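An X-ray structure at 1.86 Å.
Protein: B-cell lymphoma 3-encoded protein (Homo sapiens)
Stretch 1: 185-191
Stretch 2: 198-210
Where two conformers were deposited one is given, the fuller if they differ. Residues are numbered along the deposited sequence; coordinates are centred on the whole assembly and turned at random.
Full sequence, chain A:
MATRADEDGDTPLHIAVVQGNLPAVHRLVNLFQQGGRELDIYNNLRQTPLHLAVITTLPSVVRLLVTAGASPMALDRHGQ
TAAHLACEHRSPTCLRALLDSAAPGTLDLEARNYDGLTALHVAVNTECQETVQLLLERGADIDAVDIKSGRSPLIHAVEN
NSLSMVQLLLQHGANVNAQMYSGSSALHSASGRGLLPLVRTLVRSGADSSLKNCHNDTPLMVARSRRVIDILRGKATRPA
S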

ATOM      1  N   SER A 185     -20.922   4.867   1.652  1.00 19.66           N
ATOM      2  CA  SER A 185     -20.048   4.135   2.568  1.00 18.68           C
ATOM      3  C   SER A 185     -19.783   2.712   2.081  1.00 18.01           C
ATOM      4  O   SER A 185     -20.318   2.284   1.059  1.00 17.98           O
ATOM      5  N   ALA A 186     -18.956   1.980   2.819  1.00 16.88           N
ATOM      6  CA  ALA A 186     -18.683   0.586   2.514  1.00 16.26           C
ATOM      7  C   ALA A 186     -19.994  -0.192   2.436  1.00 15.94           C
ATOM      8  O   ALA A 186     -20.181  -1.050   1.567  1.00 15.55           O
ATOM      9  N   LEU A 187     -20.901   0.114   3.346  1.00 15.64           N
ATOM     10  CA  LEU A 187     -22.173  -0.610   3.405  1.00 15.79           C
ATOM     11  C   LEU A 187     -23.079  -0.354   2.189  1.00 15.88           C
ATOM     12  O   LEU A 187     -23.791  -1.264   1.742  1.00 14.93           O
ATOM     13  N   HIS A 188     -23.056   0.869   1.649  1.00 16.13           N
ATOM     14  CA  HIS A 188     -23.820   1.140   0.424  1.00 16.57           C
ATOM     15  C   HIS A 188     -23.365   0.177  -0.660  1.00 16.99           C
ATOM     16  O   HIS A 188     -24.182  -0.422  -1.347  1.00 16.87           O
ATOM     17  N   SER A 189     -22.048   0.043  -0.813  1.00 17.61           N
ATOM     18  CA  SER A 189     -21.475  -0.810  -1.852  1.00 18.14           C
ATOM     19  C   SER A 189     -21.833  -2.278  -1.682  1.00 18.59           C
ATOM     20  O   SER A 189     -22.288  -2.933  -2.640  1.00 19.08           O
ATOM     21  N   ALA A 190     -21.624  -2.800  -0.476  1.00 18.49           N
ATOM     22  CA  ALA A 190     -21.927  -4.198  -0.183  1.00 18.68           C
ATOM     23  C   ALA A 190     -23.415  -4.481  -0.338  1.00 18.86           C
ATOM     24  O   ALA A 190     -23.803  -5.514  -0.887  1.00 18.49           O
ATOM     25  N   SER A 191     -24.241  -3.557   0.142  1.00 19.34           N
ATOM     26  CA  SER A 191     -25.691  -3.714   0.088  1.00 20.45           C
ATOM     27  C   SER A 191     -26.222  -3.666  -1.342  1.00 21.02           C
ATOM     28  O   SER A 191     -27.050  -4.495  -1.733  1.00 20.67           O
ATOM     29  N   LEU A 198     -20.108  -9.836   3.196  1.00 18.92           N
ATOM     30  CA  LEU A 198     -19.604  -8.511   3.538  1.00 18.49           C
ATOM     31  C   LEU A 198     -20.647  -7.689   4.287  1.00 17.60           C
ATOM     32  O   LEU A 198     -20.317  -6.961   5.217  1.00 17.22           O
ATOM     33  N   VAL A 199     -21.904  -7.787   3.867  1.00 16.93           N
ATOM     34  CA  VAL A 199     -22.964  -7.066   4.548  1.00 16.11           C
ATOM     35  C   VAL A 199     -23.015  -7.527   6.003  1.00 15.85           C
ATOM     36  O   VAL A 199     -23.067  -6.709   6.924  1.00 15.90           O
ATOM     37  N   ARG A 200     -22.962  -8.840   6.208  1.00 15.27           N
ATOM     38  CA  ARG A 200     -23.007  -9.397   7.557  1.00 15.33           C
ATOM     39  C   ARG A 200     -21.854  -8.885   8.410  1.00 14.99           C
ATOM     40  O   ARG A 200     -22.055  -8.496   9.564  1.00 15.03           O
ATOM     41  N   THR A 201     -20.651  -8.909   7.845  1.00 14.24           N
ATOM     42  CA  THR A 201     -19.455  -8.474   8.565  1.00 14.62           C
ATOM     43  C   THR A 201     -19.500  -6.982   8.931  1.00 13.33           C
ATOM     44  O   THR A 201     -19.247  -6.613  10.074  1.00 13.11           O
ATOM     45  N   LEU A 202     -19.818  -6.132   7.958  1.00 12.67           N
ATOM     46  CA  LEU A 202     -19.921  -4.690   8.213  1.00 12.73           C
ATOM     47  C   LEU A 202     -20.981  -4.336   9.275  1.00 12.65           C
ATOM     48  O   LEU A 202     -20.740  -3.509  10.142  1.00 12.36           O
ATOM     49  N   VAL A 203     -22.158  -4.950   9.191  1.00 12.83           N
ATOM     50  CA  VAL A 203     -23.236  -4.653  10.140  1.00 13.43           C
ATOM     51  C   VAL A 203     -22.862  -5.047  11.566  1.00 13.77           C
ATOM     52  O   VAL A 203     -23.092  -4.297  12.511  1.00 13.74           O
ATOM     53  N   ARG A 204     -22.266  -6.214  11.721  1.00 14.64           N
ATOM     54  CA  ARG A 204     -21.873  -6.655  13.043  1.00 15.80           C
ATOM     55  C   ARG A 204     -20.752  -5.784  13.597  1.00 15.24           C
ATOM     56  O   ARG A 204     -20.587  -5.680  14.805  1.00 15.01           O
ATOM     57  N   SER A 205     -19.991  -5.163  12.703  1.00 14.86           N
ATOM     58  CA  SER A 205     -18.874  -4.314  13.106  1.00 15.22           C
ATOM     59  C   SER A 205     -19.295  -2.875  13.318  1.00 15.08           C
ATOM     60  O   SER A 205     -18.448  -2.000  13.529  1.00 15.38           O
ATOM     61  N   GLY A 206     -20.594  -2.617  13.216  1.00 14.49           N
ATOM     62  CA  GLY A 206     -21.119  -1.299  13.508  1.00 14.52           C
ATOM     63  C   GLY A 206     -21.486  -0.396  12.340  1.00 15.09           C
ATOM     64  O   GLY A 206     -21.730   0.786  12.546  1.00 15.18           O
ATOM     65  N   ALA A 207     -21.555  -0.932  11.127  1.00 15.27           N
ATOM     66  CA  ALA A 207     -21.908  -0.093   9.973  1.00 16.15           C
ATOM     67  C   ALA A 207     -23.276   0.582  10.155  1.00 16.85           C
ATOM     68  O   ALA A 207     -24.234  -0.048  10.592  1.00 16.19           O
ATOM     69  N   ASP A 208     -23.346   1.867   9.808  1.00 17.70           N
ATOM     70  CA  ASP A 208     -24.571   2.669   9.945  1.00 19.01           C
ATOM     71  C   ASP A 208     -25.450   2.537   8.702  1.00 19.40           C
ATOM     72  O   ASP A 208     -25.092   3.016   7.625  1.00 19.31           O
ATOM     73  N   SER A 209     -26.601   1.888   8.850  1.00 20.03           N
ATOM     74  CA  SER A 209     -27.512   1.671   7.720  1.00 21.59           C
ATOM     75  C   SER A 209     -28.465   2.843   7.429  1.00 22.14           C
ATOM     76  O   SER A 209     -29.296   2.756   6.524  1.00 22.31           O
ATOM     77  N   SER A 210     -28.347   3.924   8.191  1.00 23.30           N
ATOM     78  CA  SER A 210     -29.202   5.099   7.993  1.00 24.31           C
ATOM     79  C   SER A 210     -28.434   6.241   7.332  1.00 24.35           C
ATOM     80  O   SER A 210     -28.980   7.315   7.090  1.00 24.83           O
TER

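The contact between these two stretches is a small, almost wholly apolar packing of two nearly antiparallel helices, extended by the turn that follows the second helix and joined by a single bridging water. It illustrates a general principle of helical-repeat packing: small residues leave room for the backbones to come close, and one large aliphatic side chain fills the space that remains. The helix axes run at 154° and approach to 9.2 Å, and no direct hydrogen bond crosses between the stretches.

The small residue at the centre of the close approach is Ala 190, whose CA-to-CB bond points toward the second helix. Ala 190 CA lies 5.6 Å from Val 199 CA, a spacing compatible with a side chain that ends at CB. That methyl meets three neighbours: Ala 190 CB lies 3.8 Å from Val 199 CG2, 3.9 Å from Leu 202 CD1 and 4.1 Å from Leu 198 CB. Val 199, with chi1 t, also sets Val 199 CG2 3.6 Å from Ala 190 O, so the valine packs on backbone as well as on side chain.

The CA-to-CB bond of Leu 202 points toward the first helix, and the side chain adopts an m,t rotamer. Leu 202 CD1 lies 4.0 Å from both Ala 186 CB and Leu 187 CA, resting on the first helix where two alanines one turn apart, Ala 186 and Ala 190, leave room for it.

Leu 187 is the large filler, with the greatest area covered of any residue here. Its CA-to-CB bond points sideways, but the t,p rotamer brings the end of the side chain nearer to the second stretch. Leu 187 CD1 faces the helix, 4.1 Å from Leu 202 CB, 4.2 Å from Val 203 CG2 and 4.3 Å from Val 199 CG1. Leu 187 CD2 makes the closer approach to the segment beyond the helix, 3.7 Å from Ala 207 CB and 4.1 Å from Ser 209 CB. The chain reaches this position after a Schellman motif, in which Gly 206 adopts positive phi and Ala 207 N bonds back to Leu 202 O at 2.9 Å.

The polar link is indirect. Ser 185, the N-cap residue with chi1 p, donates from Ser 185 OG to the O of water 1 at 2.9 Å, and the O of that water donates to Asp 208 O at 2.5 Å, linking the start of one helix to the loop after the other. The Asp 208 carboxylate is engaged locally: Asp 208 OD1 accepts from both Ser 210 N and Ser 210 OG, each at 2.8 Å.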

ATOM      1  CB  SER A 185     -20.683   4.083   3.958  1.00 18.95           C
ATOM      2  OG  SER A 185     -21.882   3.314   3.933  1.00 18.63           O
ATOM      3  CB  ALA A 186     -17.788  -0.018   3.579  1.00 16.20           C
ATOM      4  CB  LEU A 187     -22.903  -0.305   4.716  1.00 15.54           C
ATOM      5  CG  LEU A 187     -24.086  -1.209   5.059  1.00 14.99           C
ATOM      6  CD1 LEU A 187     -23.671  -2.663   5.101  1.00 13.51           C
ATOM      7  CD2 LEU A 187     -24.716  -0.778   6.381  1.00 15.52           C
ATOM      8  CB  HIS A 188     -23.596   2.561  -0.096  1.00 16.70           C
ATOM      9  CG  HIS A 188     -24.220   3.630   0.740  1.00 16.39           C
ATOM     10  ND1 HIS A 188     -25.482   4.125   0.498  1.00 17.61           N
ATOM     11  CD2 HIS A 188     -23.732   4.339   1.782  1.00 17.70           C
ATOM     12  CE1 HIS A 188     -25.754   5.076   1.372  1.00 17.00           C
ATOM     13  NE2 HIS A 188     -24.706   5.227   2.160  1.00 18.08           N
ATOM     14  CB  SER A 189     -19.952  -0.648  -1.916  1.00 18.59           C
ATOM     15  OG  SER A 189     -19.590   0.468  -2.713  0.50 18.78           O
ATOM     16  CB  ALA A 190     -21.457  -4.572   1.228  1.00 18.50           C
ATOM     17  CB  SER A 191     -26.387  -2.643   0.933  1.00 20.22           C
ATOM     18  OG  SER A 191     -27.796  -2.711   0.762  1.00 21.50           O
ATOM     19  CB  LEU A 198     -19.122  -7.763   2.289  1.00 18.40           C
ATOM     20  CG  LEU A 198     -17.653  -8.013   1.904  1.00 19.75           C
ATOM     21  CD1 LEU A 198     -17.415  -9.474   1.578  1.00 21.54           C
ATOM     22  CD2 LEU A 198     -17.211  -7.117   0.750  1.00 19.33           C
ATOM     23  CB  VAL A 199     -24.343  -7.268   3.866  1.00 16.18           C
ATOM     24  CG1 VAL A 199     -25.427  -6.514   4.625  1.00 16.32           C
ATOM     25  CG2 VAL A 199     -24.294  -6.796   2.415  1.00 15.73           C
ATOM     26  CB  ARG A 200     -22.968 -10.928   7.527  1.00 15.81           C
ATOM     27  CG  ARG A 200     -24.285 -11.594   7.116  1.00 17.81           C
ATOM     28  CD  ARG A 200     -24.197 -13.114   6.976  1.00 21.17           C
ATOM     29  NE  ARG A 200     -25.394 -13.673   6.353  1.00 22.96           N
ATOM     30  CZ  ARG A 200     -25.406 -14.315   5.194  1.00 23.93           C
ATOM     31  NH1 ARG A 200     -24.277 -14.505   4.513  1.00 25.14           N
ATOM     32  NH2 ARG A 200     -26.554 -14.769   4.708  1.00 24.19           N
ATOM     33  CB  THR A 201     -18.192  -8.808   7.754  1.00 14.86           C
ATOM     34  OG1 THR A 201     -17.899 -10.206   7.889  1.00 18.12           O
ATOM     35  CG2 THR A 201     -16.969  -8.139   8.357  1.00 15.91           C
ATOM     36  CB  LEU A 202     -20.203  -3.923   6.914  1.00 12.30           C
ATOM     37  CG  LEU A 202     -19.134  -3.993   5.816  1.00 13.46           C
ATOM     38  CD1 LEU A 202     -19.672  -3.473   4.484  1.00 12.69           C
ATOM     39  CD2 LEU A 202     -17.873  -3.230   6.225  1.00 12.67           C
ATOM     40  CB  VAL A 203     -24.569  -5.355   9.749  1.00 13.34           C
ATOM     41  CG1 VAL A 203     -25.596  -5.238  10.883  1.00 14.76           C
ATOM     42  CG2 VAL A 203     -25.129  -4.764   8.465  1.00 13.93           C
ATOM     43  CB  ARG A 204     -21.423  -8.101  13.018  1.00 16.84           C
ATOM     44  CG  ARG A 204     -22.559  -9.082  12.932  1.00 20.58           C
ATOM     45  CD  ARG A 204     -22.126 -10.498  13.183  1.00 27.12           C
ATOM     46  NE  ARG A 204     -23.250 -11.421  13.142  1.00 32.19           N
ATOM     47  CZ  ARG A 204     -23.122 -12.732  13.199  1.00 34.63           C
ATOM     48  NH1 ARG A 204     -21.917 -13.269  13.296  1.00 35.24           N
ATOM     49  NH2 ARG A 204     -24.196 -13.511  13.158  1.00 36.87           N
ATOM     50  CB  SER A 205     -17.750  -4.381  12.079  1.00 15.35           C
ATOM     51  OG  SER A 205     -17.231  -5.691  12.013  1.00 17.29           O
ATOM     52  CB  ALA A 207     -21.879  -0.895   8.700  1.00 15.89           C
ATOM     53  CB  ASP A 208     -24.193   4.138  10.168  1.00 19.56           C
ATOM     54  CG  ASP A 208     -25.403   5.047  10.372  1.00 21.66           C
ATOM     55  OD1 ASP A 208     -26.557   4.581  10.234  1.00 24.08           O
ATOM     56  OD2 ASP A 208     -25.283   6.254  10.681  1.00 24.34           O
ATOM     57  CB  SER A 209     -28.327   0.388   7.923  1.00 21.33           C
ATOM     58  OG  SER A 209     -29.127   0.483   9.088  1.00 22.90           O
ATOM     59  CB  SER A 210     -29.768   5.577   9.327  1.00 24.43           C
ATOM     60  OG  SER A 210     -28.767   6.246  10.085  1.00 26.30           O
TER
HETATM   61  O   HOH W   1     -22.721   2.978   6.738  1.00 25.71           O